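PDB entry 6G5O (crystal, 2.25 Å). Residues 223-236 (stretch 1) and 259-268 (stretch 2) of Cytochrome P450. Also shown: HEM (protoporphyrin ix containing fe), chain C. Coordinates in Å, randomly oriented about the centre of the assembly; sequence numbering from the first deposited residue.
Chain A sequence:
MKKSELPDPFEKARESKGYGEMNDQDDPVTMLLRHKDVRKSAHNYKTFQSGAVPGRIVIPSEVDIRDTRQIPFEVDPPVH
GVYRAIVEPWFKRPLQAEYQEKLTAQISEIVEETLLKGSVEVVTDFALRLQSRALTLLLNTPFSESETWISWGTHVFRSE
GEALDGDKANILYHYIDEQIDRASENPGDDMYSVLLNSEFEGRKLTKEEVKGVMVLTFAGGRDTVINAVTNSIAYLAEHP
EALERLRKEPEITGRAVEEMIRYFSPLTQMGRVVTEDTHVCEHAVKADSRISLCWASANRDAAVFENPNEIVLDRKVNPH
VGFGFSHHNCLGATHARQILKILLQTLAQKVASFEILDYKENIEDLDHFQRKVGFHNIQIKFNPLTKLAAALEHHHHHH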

# COMPACT_ATOMS: atom_id res chain seq x y z
N ASP A 223 6.01 -2.81 1.00
CA ASP A 223 6.00 -2.13 2.30
C ASP A 223 4.60 -1.83 2.81
O ASP A 223 4.32 -1.98 4.02
CB ASP A 223 6.73 -0.79 2.18
CG ASP A 223 8.25 -0.94 2.11
OD1 ASP A 223 8.74 -2.10 2.24
OD2 ASP A 223 8.93 0.11 1.93
N THR A 224 3.73 -1.38 1.91
CA THR A 224 2.34 -1.13 2.28
C THR A 224 1.68 -2.36 2.96
O THR A 224 1.13 -2.25 4.05
CB THR A 224 1.52 -0.72 1.06
OG1 THR A 224 1.67 -1.71 0.04
CG2 THR A 224 1.94 0.62 0.50
N VAL A 225 1.72 -3.51 2.31
CA VAL A 225 1.14 -4.72 2.90
C VAL A 225 1.89 -5.16 4.18
O VAL A 225 1.25 -5.60 5.15
CB VAL A 225 1.09 -5.89 1.89
CG1 VAL A 225 0.75 -7.22 2.55
CG2 VAL A 225 0.10 -5.60 0.75
N ILE A 226 3.22 -5.06 4.16
CA ILE A 226 4.00 -5.48 5.33
C ILE A 226 3.63 -4.63 6.57
O ILE A 226 3.45 -5.16 7.67
CB ILE A 226 5.52 -5.46 5.07
CG1 ILE A 226 5.91 -6.57 4.10
CG2 ILE A 226 6.29 -5.73 6.36
CD1 ILE A 226 7.33 -6.45 3.56
N ASN A 227 3.49 -3.33 6.36
CA ASN A 227 3.08 -2.40 7.42
C ASN A 227 1.62 -2.58 7.89
O ASN A 227 1.34 -2.57 9.10
CB ASN A 227 3.34 -0.97 7.01
CG ASN A 227 4.82 -0.61 7.10
OD1 ASN A 227 5.56 -1.18 7.95
ND2 ASN A 227 5.27 0.31 6.23
N ALA A 228 0.68 -2.78 6.95
CA ALA A 228 -0.71 -3.07 7.32
C ALA A 228 -0.81 -4.32 8.18
O ALA A 228 -1.57 -4.38 9.15
CB ALA A 228 -1.59 -3.22 6.07
N VAL A 229 -0.11 -5.37 7.77
CA VAL A 229 -0.19 -6.65 8.49
C VAL A 229 0.38 -6.50 9.91
O VAL A 229 -0.23 -6.94 10.89
CB VAL A 229 0.52 -7.78 7.71
CG1 VAL A 229 0.74 -9.01 8.57
CG2 VAL A 229 -0.31 -8.15 6.50
N THR A 230 1.53 -5.84 9.99
CA THR A 230 2.26 -5.69 11.24
C THR A 230 1.48 -4.76 12.19
O THR A 230 1.27 -5.12 13.36
CB THR A 230 3.66 -5.15 10.99
OG1 THR A 230 4.37 -6.08 10.15
CG2 THR A 230 4.44 -5.00 12.31
N ASN A 231 1.00 -3.62 11.67
CA ASN A 231 0.22 -2.68 12.46
C ASN A 231 -1.09 -3.29 12.99
O ASN A 231 -1.51 -2.95 14.11
CB ASN A 231 -0.03 -1.39 11.69
CG ASN A 231 1.25 -0.57 11.50
OD1 ASN A 231 2.26 -0.86 12.12
ND2 ASN A 231 1.23 0.44 10.61
N SER A 232 -1.70 -4.19 12.21
CA SER A 232 -2.92 -4.84 12.63
C SER A 232 -2.72 -5.76 13.83
O SER A 232 -3.58 -5.87 14.72
CB SER A 232 -3.52 -5.62 11.48
OG SER A 232 -3.84 -4.72 10.43
N ILE A 233 -1.61 -6.47 13.84
CA ILE A 233 -1.34 -7.43 14.91
C ILE A 233 -1.00 -6.65 16.19
O ILE A 233 -1.53 -6.95 17.27
CB ILE A 233 -0.22 -8.39 14.51
CG1 ILE A 233 -0.71 -9.31 13.38
CG2 ILE A 233 0.22 -9.24 15.69
CD1 ILE A 233 0.45 -9.88 12.57
N ALA A 234 -0.16 -5.63 16.05
CA ALA A 234 0.10 -4.73 17.16
C ALA A 234 -1.20 -4.24 17.80
O ALA A 234 -1.40 -4.36 19.04
CB ALA A 234 0.90 -3.54 16.70
N TYR A 235 -2.08 -3.67 16.97
CA TYR A 235 -3.35 -3.16 17.47
C TYR A 235 -4.17 -4.21 18.22
O TYR A 235 -4.76 -3.90 19.25
CB TYR A 235 -4.20 -2.58 16.34
CG TYR A 235 -5.64 -2.36 16.72
CD1 TYR A 235 -6.04 -1.21 17.41
CD2 TYR A 235 -6.59 -3.29 16.41
CE1 TYR A 235 -7.36 -1.00 17.75
CE2 TYR A 235 -7.91 -3.10 16.74
CZ TYR A 235 -8.28 -1.97 17.42
OH TYR A 235 -9.59 -1.83 17.73
N LEU A 236 -4.25 -5.41 17.67
CA LEU A 236 -5.06 -6.45 18.28
C LEU A 236 -4.42 -6.92 19.59
O LEU A 236 -5.11 -7.44 20.45
CB LEU A 236 -5.24 -7.64 17.33
CG LEU A 236 -6.23 -7.44 16.18
CD1 LEU A 236 -6.17 -8.61 15.23
CD2 LEU A 236 -7.66 -7.26 16.67
N GLU A 259 -11.26 0.33 8.12
CA GLU A 259 -10.94 1.26 9.17
C GLU A 259 -9.45 1.21 9.50
O GLU A 259 -8.84 2.23 9.80
CB GLU A 259 -11.80 0.98 10.43
CG GLU A 259 -11.41 1.77 11.67
CD GLU A 259 -11.68 3.24 11.58
OE1 GLU A 259 -11.98 3.76 10.48
OE2 GLU A 259 -11.63 3.89 12.64
N MET A 260 -8.88 0.02 9.46
CA MET A 260 -7.44 -0.12 9.60
C MET A 260 -6.66 0.56 8.45
O MET A 260 -5.68 1.23 8.70
CB MET A 260 -7.10 -1.57 9.76
CG MET A 260 -7.47 -2.00 11.17
SD MET A 260 -6.87 -3.62 11.55
CE MET A 260 -7.88 -3.97 13.01
N ILE A 261 -7.12 0.45 7.22
CA ILE A 261 -6.46 1.18 6.16
C ILE A 261 -6.51 2.69 6.38
O ILE A 261 -5.56 3.38 6.13
CB ILE A 261 -7.02 0.81 4.77
CG1 ILE A 261 -6.71 -0.66 4.44
CG2 ILE A 261 -6.44 1.73 3.70
CD1 ILE A 261 -5.26 -1.05 4.60
N ARG A 262 -7.63 3.20 6.82
CA ARG A 262 -7.77 4.64 7.11
C ARG A 262 -6.75 5.14 8.16
O ARG A 262 -6.02 6.12 7.96
CB ARG A 262 -9.19 4.95 7.67
CG ARG A 262 -9.46 6.43 7.91
CD ARG A 262 -10.71 6.67 8.74
NE ARG A 262 -10.59 6.17 10.12
CZ ARG A 262 -10.00 6.85 11.09
NH1 ARG A 262 -9.49 8.05 10.85
NH2 ARG A 262 -9.89 6.32 12.29
N TYR A 263 -6.79 4.46 9.29
CA TYR A 263 -6.05 4.86 10.43
C TYR A 263 -4.57 4.64 10.20
O TYR A 263 -3.79 5.54 10.46
CB TYR A 263 -6.48 4.09 11.68
CG TYR A 263 -5.70 4.49 12.91
CD1 TYR A 263 -6.02 5.63 13.62
CD2 TYR A 263 -4.68 3.68 13.40
CE1 TYR A 263 -5.31 5.98 14.77
CE2 TYR A 263 -3.97 4.00 14.55
CZ TYR A 263 -4.29 5.16 15.22
OH TYR A 263 -3.58 5.51 16.34
N PHE A 264 -4.18 3.47 9.72
CA PHE A 264 -2.74 3.23 9.44
C PHE A 264 -2.19 3.94 8.20
O PHE A 264 -1.03 4.31 8.18
CB PHE A 264 -2.45 1.78 9.34
CG PHE A 264 -2.75 1.02 10.60
CD1 PHE A 264 -2.32 1.48 11.82
CD2 PHE A 264 -3.40 -0.18 10.54
CE1 PHE A 264 -2.58 0.78 12.99
CE2 PHE A 264 -3.65 -0.87 11.71
CZ PHE A 264 -3.28 -0.38 12.92
N SER A 265 -3.03 4.15 7.20
CA SER A 265 -2.63 4.84 5.94
C SER A 265 -1.21 4.51 5.51
O SER A 265 -0.37 5.38 5.39
CB SER A 265 -2.87 6.35 6.04
OG SER A 265 -4.27 6.68 6.01
N PRO A 266 -0.95 3.23 5.24
CA PRO A 266 0.40 2.72 5.00
C PRO A 266 1.13 3.37 3.84
O PRO A 266 2.37 3.40 3.87
CB PRO A 266 0.17 1.23 4.76
CG PRO A 266 -1.19 0.95 5.28
CD PRO A 266 -1.96 2.18 5.01
N LEU A 267 0.42 3.92 2.86
CA LEU A 267 1.07 4.85 1.93
C LEU A 267 0.73 6.28 2.35
O LEU A 267 -0.38 6.77 2.14
CB LEU A 267 0.66 4.61 0.47
CG LEU A 267 1.41 5.42 -0.62
CD1 LEU A 267 2.91 5.24 -0.52
CD2 LEU A 267 0.99 4.98 -2.00
N THR A 268 1.73 6.94 2.91
CA THR A 268 1.54 8.23 3.55
C THR A 268 1.11 9.30 2.60
O THR A 268 0.16 10.05 2.87
CB THR A 268 2.83 8.66 4.29
OG1 THR A 268 3.08 7.72 5.35
CG2 THR A 268 2.69 10.02 4.90
CHA HEM C . -1.97 2.91 -6.30
CHB HEM C . -2.10 2.46 -1.50
CHC HEM C . -1.31 -2.27 -1.88
CHD HEM C . -0.56 -1.73 -6.58
C1A HEM C . -2.10 3.19 -4.96
C2A HEM C . -2.39 4.47 -4.41
C3A HEM C . -2.43 4.32 -3.10
C4A HEM C . -2.16 2.98 -2.77
CMA HEM C . -2.73 5.43 -2.14
CAA HEM C . -2.66 5.79 -5.14
CBA HEM C . -1.36 6.37 -5.67
CGA HEM C . -1.61 7.62 -6.48
O1A HEM C . -0.76 7.97 -7.30
O2A HEM C . -2.64 8.31 -6.38
C1B HEM C . -1.90 1.13 -1.19
C2B HEM C . -2.05 0.64 0.12
C3B HEM C . -1.80 -0.71 0.05
C4B HEM C . -1.53 -0.98 -1.40
CMB HEM C . -2.34 1.45 1.35
CAB HEM C . -1.84 -1.79 1.03
CBB HEM C . -2.31 -1.70 2.26
C1C HEM C . -1.04 -2.56 -3.20
C2C HEM C . -0.62 -3.79 -3.68
C3C HEM C . -0.34 -3.63 -5.01
C4C HEM C . -0.64 -2.28 -5.32
CMC HEM C . -0.49 -5.07 -2.90
CAC HEM C . 0.09 -4.65 -5.98
CBC HEM C . 0.35 -5.93 -5.76
C1D HEM C . -0.96 -0.41 -6.87
C2D HEM C . -0.98 0.11 -8.25
C3D HEM C . -1.39 1.39 -8.19
C4D HEM C . -1.56 1.66 -6.76
CMD HEM C . -0.66 -0.70 -9.46
CAD HEM C . -1.57 2.33 -9.37
CBD HEM C . -3.01 2.48 -9.88
CGD HEM C . -3.06 3.41 -11.11
O1D HEM C . -2.06 4.15 -11.41
O2D HEM C . -4.09 3.47 -11.87
NA HEM C . -1.92 2.28 -3.93
NB HEM C . -1.59 0.16 -2.04
NC HEM C . -1.03 -1.63 -4.18
ND HEM C . -1.32 0.56 -6.04
FE HEM C . -1.46 0.39 -4.14
O HOH W 1 4.30 1.60 3.66
O HOH W 2 0.65 1.01 -3.67

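Two helices meet here steeply, their N-to-C directions 104° apart and their axes no closer than 10.6 Å. At that spacing side chains must fill the gap, and three residues of the second stretch, Phe264, Pro266 and Met260, cover the most surface. No direct hydrogen bond crosses between the stretches; the direct contact is by packing, with one water bridge.

Phe264 is the centrepiece. One face of the Phe264 ring is turned to Asn231, whose CB stands 3.4 Å from the centroid of the Phe264 ring and only 4° off the normal, a CH-pi contact that uses the aliphatic root of a polar residue. At the ring's edge, Phe264 CZ comes within 4.2 Å of Tyr235 CB. Asn231 and Tyr235 are one helical turn apart, so a single ring reads two successive turns.

Met260, one turn before Phe264, extends the same patch. Met260 CE packs 3.7 Å from Tyr235 CD2, and Met260 SD lies 3.4 Å from Ser232 OG. Ser232 OG donates to Ala228 O at 2.6 Å, so its proton is directed into its own helix; Met260 SD lies beside this buried hydroxyl, and no hydrogen bond is assigned between them.

Beyond Phe264 the helix breaks: Ser265 takes a positive phi, and Pro266 follows with its ring against the first helix. Here the backbones come closest, with Thr224 CA and Pro266 CA 5.1 Å apart. At this approach Pro266 CG rests 4.3 Å from Ala228 CB, an apolar contact, and Pro266 CB lies 3.7 Å from the backbone Thr224 O. The polar link is indirect: the O of water 1 accepts from Asn227 ND2 at 3.0 Å and donates to Pro266 O at 2.6 Å.

The heme borders this end: Thr224 CB lies 3.5 Å from HEM C3B, and Leu267 CD2 3.7 Å from HEM C3A. Thr224 CG2 also meets Leu267 CB at 4.2 Å, joining the helix contact to the cofactor pocket.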